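Local structure of retinol dehydratase (Spodoptera frugiperda, 1FMJ) at residues P226-R238 with W334-Y346. The protein converts retinol to a dehydrated product, using a sulfotransferase fold closed by a helical lid, and binds adenosine 3',5'-diphosphate. Numbering follows the deposited sequence.
Sequences PYFEHVKEAWAKR and WIKDNLKDTDLRY
Phe-228 packs among Trp-334, Asn-338 and Leu-339 where helix 227-235 meets helix 325-338 and the chain leaving it. Both belong to the P-loop-type alpha/beta fold of the sulfotransferases and lie away from the retinol and nucleotide sites. The axes of helix 227-235 and residues 334-338 cross at -39°.

Phe-228 turns its edge to the face of Trp-334, a T-shaped pair with planes at 68°. Asn-338 CB sits over one face of Phe-228, a CH-pi contact 3.5 Å from the ring centroid; Tyr-227 CD2 covers the opposite face. Trp-235 is likewise sandwiched. Leu-344 CD1 lies over one face, 3.6 Å from Trp-235 CD2, and the Arg-238 guanidinium over the other. Val-231 packs on Phe-245 of strand 243-247; Trp-235 meets that ring edge to face.

The hydroxyls of Tyr-227 and Tyr-346 hydrogen-bond, OH to OH, at 2.7 Å. Lys-232, extended beyond CG, brings NZ to Asn-338 O at 2.6 Å, in the carbonyl plane. Asp-343 uses both oxygens: OD2 forms a salt bridge with Arg-238 NH2 at 2.7 Å, weak as a hydrogen bond (125°); OD1 accepts a nearly straight hydrogen bond from Trp-235 NE1 at 3.0 Å, from above the carboxylate plane.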
loop_
_atom_site.group_PDB
_atom_site.type_symbol
_atom_site.label_atom_id
_atom_site.label_comp_id
_atom_site.label_asym_id
_atom_site.label_seq_id
_atom_site.Cartn_x
_atom_site.Cartn_y
_atom_site.Cartn_z
ATOM N N PRO A 226 -9.966 -7.186 5.826
ATOM C CA PRO A 226 -10.850 -6.122 6.318
ATOM C C PRO A 226 -10.104 -4.818 6.553
ATOM O O PRO A 226 -9.115 -4.788 7.271
ATOM C CB PRO A 226 -11.399 -6.704 7.621
ATOM C CG PRO A 226 -11.375 -8.186 7.374
ATOM C CD PRO A 226 -10.031 -8.357 6.722
ATOM N N TYR A 227 -10.591 -3.740 5.954
ATOM C CA TYR A 227 -9.958 -2.444 6.102
ATOM C C TYR A 227 -9.783 -1.984 7.556
ATOM O O TYR A 227 -8.684 -1.621 7.977
ATOM C CB TYR A 227 -10.745 -1.379 5.343
ATOM C CG TYR A 227 -10.242 0.013 5.641
ATOM C CD1 TYR A 227 -9.098 0.506 5.021
ATOM C CD2 TYR A 227 -10.871 0.810 6.598
ATOM C CE1 TYR A 227 -8.586 1.757 5.350
ATOM C CE2 TYR A 227 -10.365 2.069 6.936
ATOM C CZ TYR A 227 -9.226 2.531 6.313
ATOM O OH TYR A 227 -8.701 3.758 6.668
ATOM N N PHE A 228 -10.858 -1.990 8.330
ATOM C CA PHE A 228 -10.737 -1.534 9.706
ATOM C C PHE A 228 -9.869 -2.381 10.628
ATOM O O PHE A 228 -9.267 -1.851 11.561
ATOM C CB PHE A 228 -12.118 -1.326 10.312
ATOM C CG PHE A 228 -12.766 -0.059 9.871
ATOM C CD1 PHE A 228 -13.776 -0.069 8.915
ATOM C CD2 PHE A 228 -12.342 1.163 10.394
ATOM C CE1 PHE A 228 -14.354 1.120 8.494
ATOM C CE2 PHE A 228 -12.917 2.351 9.973
ATOM C CZ PHE A 228 -13.924 2.329 9.024
ATOM N N GLU A 229 -9.793 -3.683 10.382
ATOM C CA GLU A 229 -8.937 -4.525 11.217
ATOM C C GLU A 229 -7.485 -4.134 10.956
ATOM O O GLU A 229 -6.646 -4.151 11.860
ATOM C CB GLU A 229 -9.147 -6.006 10.900
ATOM C CG GLU A 229 -10.537 -6.527 11.265
ATOM C CD GLU A 229 -10.980 -6.066 12.643
ATOM O OE1 GLU A 229 -10.164 -6.167 13.587
ATOM O OE2 GLU A 229 -12.136 -5.606 12.783
ATOM N N HIS A 230 -7.196 -3.764 9.714
ATOM C CA HIS A 230 -5.842 -3.359 9.321
ATOM C C HIS A 230 -5.473 -2.078 10.068
ATOM O O HIS A 230 -4.421 -1.992 10.709
ATOM C CB HIS A 230 -5.799 -3.140 7.798
ATOM C CG HIS A 230 -4.416 -3.038 7.225
ATOM N ND1 HIS A 230 -3.519 -2.068 7.611
ATOM C CD2 HIS A 230 -3.803 -3.753 6.250
ATOM C CE1 HIS A 230 -2.413 -2.183 6.895
ATOM N NE2 HIS A 230 -2.562 -3.198 6.061
ATOM N N VAL A 231 -6.355 -1.088 10.008
ATOM C CA VAL A 231 -6.126 0.186 10.688
ATOM C C VAL A 231 -6.086 0.044 12.206
ATOM O O VAL A 231 -5.206 0.598 12.864
ATOM C CB VAL A 231 -7.226 1.204 10.358
ATOM C CG1 VAL A 231 -6.987 2.509 11.135
ATOM C CG2 VAL A 231 -7.257 1.475 8.855
ATOM N N LYS A 232 -7.051 -0.679 12.767
ATOM C CA LYS A 232 -7.111 -0.841 14.215
ATOM C C LYS A 232 -5.841 -1.433 14.827
ATOM O O LYS A 232 -5.423 -1.023 15.901
ATOM C CB LYS A 232 -8.337 -1.675 14.604
ATOM C CG LYS A 232 -9.643 -0.953 14.304
ATOM C CD LYS A 232 -10.836 -1.633 14.931
ATOM C CE LYS A 232 -12.079 -0.791 14.730
ATOM N NZ LYS A 232 -13.224 -1.345 15.479
ATOM N N GLU A 233 -5.226 -2.386 14.139
ATOM C CA GLU A 233 -4.003 -3.001 14.646
ATOM C C GLU A 233 -2.886 -1.988 14.826
ATOM O O GLU A 233 -2.105 -2.075 15.770
ATOM C CB GLU A 233 -3.530 -4.102 13.706
ATOM C CG GLU A 233 -4.220 -5.429 13.911
ATOM C CD GLU A 233 -3.566 -6.525 13.103
ATOM O OE1 GLU A 233 -2.336 -6.439 12.906
ATOM O OE2 GLU A 233 -4.268 -7.473 12.674
ATOM N N ALA A 234 -2.804 -1.027 13.911
ATOM C CA ALA A 234 -1.772 -0.003 13.992
ATOM C C ALA A 234 -2.192 1.049 14.996
ATOM O O ALA A 234 -1.368 1.571 15.746
ATOM C CB ALA A 234 -1.558 0.641 12.633
ATOM N N TRP A 235 -3.483 1.355 14.999
ATOM C CA TRP A 235 -4.037 2.346 15.905
ATOM C C TRP A 235 -3.823 1.936 17.361
ATOM O O TRP A 235 -3.601 2.783 18.219
ATOM C CB TRP A 235 -5.526 2.528 15.626
ATOM C CG TRP A 235 -6.186 3.573 16.485
ATOM C CD1 TRP A 235 -7.050 3.355 17.518
ATOM C CD2 TRP A 235 -6.040 4.995 16.378
ATOM N NE1 TRP A 235 -7.455 4.550 18.057
ATOM C CE2 TRP A 235 -6.851 5.575 17.379
ATOM C CE3 TRP A 235 -5.304 5.835 15.536
ATOM C CZ2 TRP A 235 -6.949 6.956 17.560
ATOM C CZ3 TRP A 235 -5.401 7.216 15.717
ATOM C CH2 TRP A 235 -6.217 7.760 16.721
ATOM N N ALA A 236 -3.882 0.635 17.623
ATOM C CA ALA A 236 -3.691 0.116 18.975
ATOM C C ALA A 236 -2.238 0.264 19.431
ATOM O O ALA A 236 -1.962 0.316 20.627
ATOM C CB ALA A 236 -4.114 -1.352 19.036
ATOM N N LYS A 237 -1.316 0.339 18.472
ATOM C CA LYS A 237 0.109 0.475 18.769
ATOM C C LYS A 237 0.653 1.893 18.626
ATOM O O LYS A 237 1.857 2.103 18.763
ATOM C CB LYS A 237 0.925 -0.435 17.854
ATOM C CG LYS A 237 0.871 -1.906 18.181
ATOM C CD LYS A 237 1.839 -2.244 19.290
ATOM C CE LYS A 237 2.034 -3.742 19.410
ATOM N NZ LYS A 237 3.173 -4.048 20.331
ATOM N N ARG A 238 -0.214 2.867 18.367
ATOM C CA ARG A 238 0.247 4.242 18.178
ATOM C C ARG A 238 0.959 4.874 19.372
ATOM O O ARG A 238 1.674 5.868 19.223
ATOM C CB ARG A 238 -0.918 5.140 17.751
ATOM C CG ARG A 238 -1.979 5.403 18.814
ATOM C CD ARG A 238 -3.082 6.279 18.229
ATOM N NE ARG A 238 -4.052 6.734 19.221
ATOM C CZ ARG A 238 -4.814 5.931 19.954
ATOM N NH1 ARG A 238 -4.729 4.616 19.813
ATOM N NH2 ARG A 238 -5.670 6.445 20.832
ATOM N N TRP A 334 -21.378 1.436 7.823
ATOM C CA TRP A 334 -20.170 0.633 7.920
ATOM C C TRP A 334 -19.133 1.322 8.785
ATOM O O TRP A 334 -18.514 0.698 9.651
ATOM C CB TRP A 334 -19.600 0.370 6.524
ATOM C CG TRP A 334 -18.325 -0.420 6.512
ATOM C CD1 TRP A 334 -18.121 -1.666 7.042
ATOM C CD2 TRP A 334 -17.087 -0.040 5.893
ATOM N NE1 TRP A 334 -16.835 -2.085 6.787
ATOM C CE2 TRP A 334 -16.180 -1.108 6.083
ATOM C CE3 TRP A 334 -16.657 1.098 5.192
ATOM C CZ2 TRP A 334 -14.864 -1.074 5.596
ATOM C CZ3 TRP A 334 -15.350 1.134 4.707
ATOM C CH2 TRP A 334 -14.469 0.052 4.913
ATOM N N ILE A 335 -18.937 2.612 8.565
ATOM C CA ILE A 335 -17.952 3.326 9.373
ATOM C C ILE A 335 -18.401 3.468 10.832
ATOM O O ILE A 335 -17.599 3.299 11.752
ATOM C CB ILE A 335 -17.653 4.715 8.784
ATOM C CG1 ILE A 335 -17.027 4.556 7.393
ATOM C CG2 ILE A 335 -16.703 5.477 9.701
ATOM C CD1 ILE A 335 -16.701 5.869 6.712
ATOM N N LYS A 336 -19.678 3.760 11.047
ATOM C CA LYS A 336 -20.185 3.918 12.413
ATOM C C LYS A 336 -20.069 2.613 13.191
ATOM O O LYS A 336 -19.678 2.608 14.365
ATOM C CB LYS A 336 -21.643 4.381 12.395
ATOM C CG LYS A 336 -21.830 5.805 11.900
ATOM C CD LYS A 336 -23.300 6.200 11.906
ATOM C CE LYS A 336 -23.504 7.604 11.369
ATOM N NZ LYS A 336 -24.949 7.942 11.292
ATOM N N ASP A 337 -20.399 1.505 12.534
ATOM C CA ASP A 337 -20.314 0.214 13.185
ATOM C C ASP A 337 -18.879 -0.106 13.593
ATOM O O ASP A 337 -18.635 -0.550 14.711
ATOM C CB ASP A 337 -20.848 -0.885 12.272
ATOM C CG ASP A 337 -22.345 -0.788 12.056
ATOM O OD1 ASP A 337 -23.022 -0.159 12.897
ATOM O OD2 ASP A 337 -22.846 -1.350 11.056
ATOM N N ASN A 338 -17.929 0.122 12.693
ATOM C CA ASN A 338 -16.530 -0.173 12.995
ATOM C C ASN A 338 -15.859 0.801 13.973
ATOM O O ASN A 338 -14.810 0.491 14.534
ATOM C CB ASN A 338 -15.707 -0.251 11.701
ATOM C CG ASN A 338 -15.965 -1.527 10.923
ATOM O OD1 ASN A 338 -16.802 -1.575 10.016
ATOM N ND2 ASN A 338 -15.255 -2.577 11.286
ATOM N N LEU A 339 -16.449 1.977 14.171
ATOM C CA LEU A 339 -15.879 2.952 15.091
ATOM C C LEU A 339 -16.583 2.882 16.444
ATOM O O LEU A 339 -16.281 3.653 17.360
ATOM C CB LEU A 339 -15.996 4.370 14.522
ATOM C CG LEU A 339 -15.256 4.704 13.225
ATOM C CD1 LEU A 339 -15.279 6.219 13.040
ATOM C CD2 LEU A 339 -13.812 4.211 13.284
ATOM N N LYS A 340 -17.522 1.947 16.562
ATOM C CA LYS A 340 -18.266 1.767 17.799
ATOM C C LYS A 340 -17.370 1.099 18.840
ATOM O O LYS A 340 -16.695 0.110 18.558
ATOM C CB LYS A 340 -19.523 0.918 17.544
ATOM C CG LYS A 340 -20.419 0.752 18.765
ATOM C CD LYS A 340 -21.842 0.315 18.404
ATOM C CE LYS A 340 -22.725 0.280 19.665
ATOM N NZ LYS A 340 -24.185 0.071 19.396
ATOM N N ASP A 341 -17.343 1.666 20.040
ATOM C CA ASP A 341 -16.532 1.120 21.119
ATOM C C ASP A 341 -15.030 1.198 20.855
ATOM O O ASP A 341 -14.289 0.267 21.159
ATOM C CB ASP A 341 -16.921 -0.338 21.398
ATOM C CG ASP A 341 -18.360 -0.483 21.859
ATOM O OD1 ASP A 341 -18.809 0.333 22.693
ATOM O OD2 ASP A 341 -19.038 -1.425 21.397
ATOM N N THR A 342 -14.591 2.309 20.278
ATOM C CA THR A 342 -13.179 2.534 20.008
ATOM C C THR A 342 -12.966 4.036 19.954
ATOM O O THR A 342 -13.906 4.786 19.711
ATOM C CB THR A 342 -12.733 1.922 18.663
ATOM O OG1 THR A 342 -11.328 2.146 18.485
ATOM C CG2 THR A 342 -13.479 2.564 17.510
ATOM N N ASP A 343 -11.743 4.486 20.198
ATOM C CA ASP A 343 -11.470 5.917 20.150
ATOM C C ASP A 343 -10.943 6.347 18.775
ATOM O O ASP A 343 -10.533 7.491 18.586
ATOM C CB ASP A 343 -10.488 6.310 21.255
ATOM C CG ASP A 343 -9.159 5.592 21.144
ATOM O OD1 ASP A 343 -9.096 4.514 20.510
ATOM O OD2 ASP A 343 -8.175 6.107 21.713
ATOM N N LEU A 344 -10.969 5.421 17.818
ATOM C CA LEU A 344 -10.521 5.715 16.456
ATOM C C LEU A 344 -11.425 6.755 15.796
ATOM O O LEU A 344 -12.650 6.607 15.772
ATOM C CB LEU A 344 -10.525 4.438 15.605
ATOM C CG LEU A 344 -10.103 4.622 14.141
ATOM C CD1 LEU A 344 -8.744 5.301 14.086
ATOM C CD2 LEU A 344 -10.071 3.263 13.449
ATOM N N ARG A 345 -10.812 7.811 15.269
ATOM C CA ARG A 345 -11.549 8.881 14.600
ATOM C C ARG A 345 -10.729 9.465 13.450
ATOM O O ARG A 345 -9.517 9.661 13.581
ATOM C CB ARG A 345 -11.880 10.009 15.587
ATOM C CG ARG A 345 -12.910 9.659 16.668
ATOM C CD ARG A 345 -14.302 9.466 16.081
ATOM N NE ARG A 345 -15.318 9.299 17.123
ATOM C CZ ARG A 345 -15.397 8.253 17.947
ATOM N NH1 ARG A 345 -14.527 7.258 17.864
ATOM N NH2 ARG A 345 -16.350 8.209 18.868
ATOM N N TYR A 346 -11.387 9.738 12.330
ATOM C CA TYR A 346 -10.700 10.332 11.193
ATOM C C TYR A 346 -10.892 11.842 11.214
ATOM O O TYR A 346 -12.018 12.335 11.293
ATOM C CB TYR A 346 -11.214 9.753 9.876
ATOM C CG TYR A 346 -10.797 8.318 9.661
ATOM C CD1 TYR A 346 -11.427 7.280 10.343
ATOM C CD2 TYR A 346 -9.743 8.001 8.806
ATOM C CE1 TYR A 346 -11.019 5.967 10.183
ATOM C CE2 TYR A 346 -9.326 6.693 8.637
ATOM C CZ TYR A 346 -9.969 5.679 9.328
ATOM O OH TYR A 346 -9.570 4.376 9.160
HETATM O O HOH W 1 -7.072 2.656 21.127
#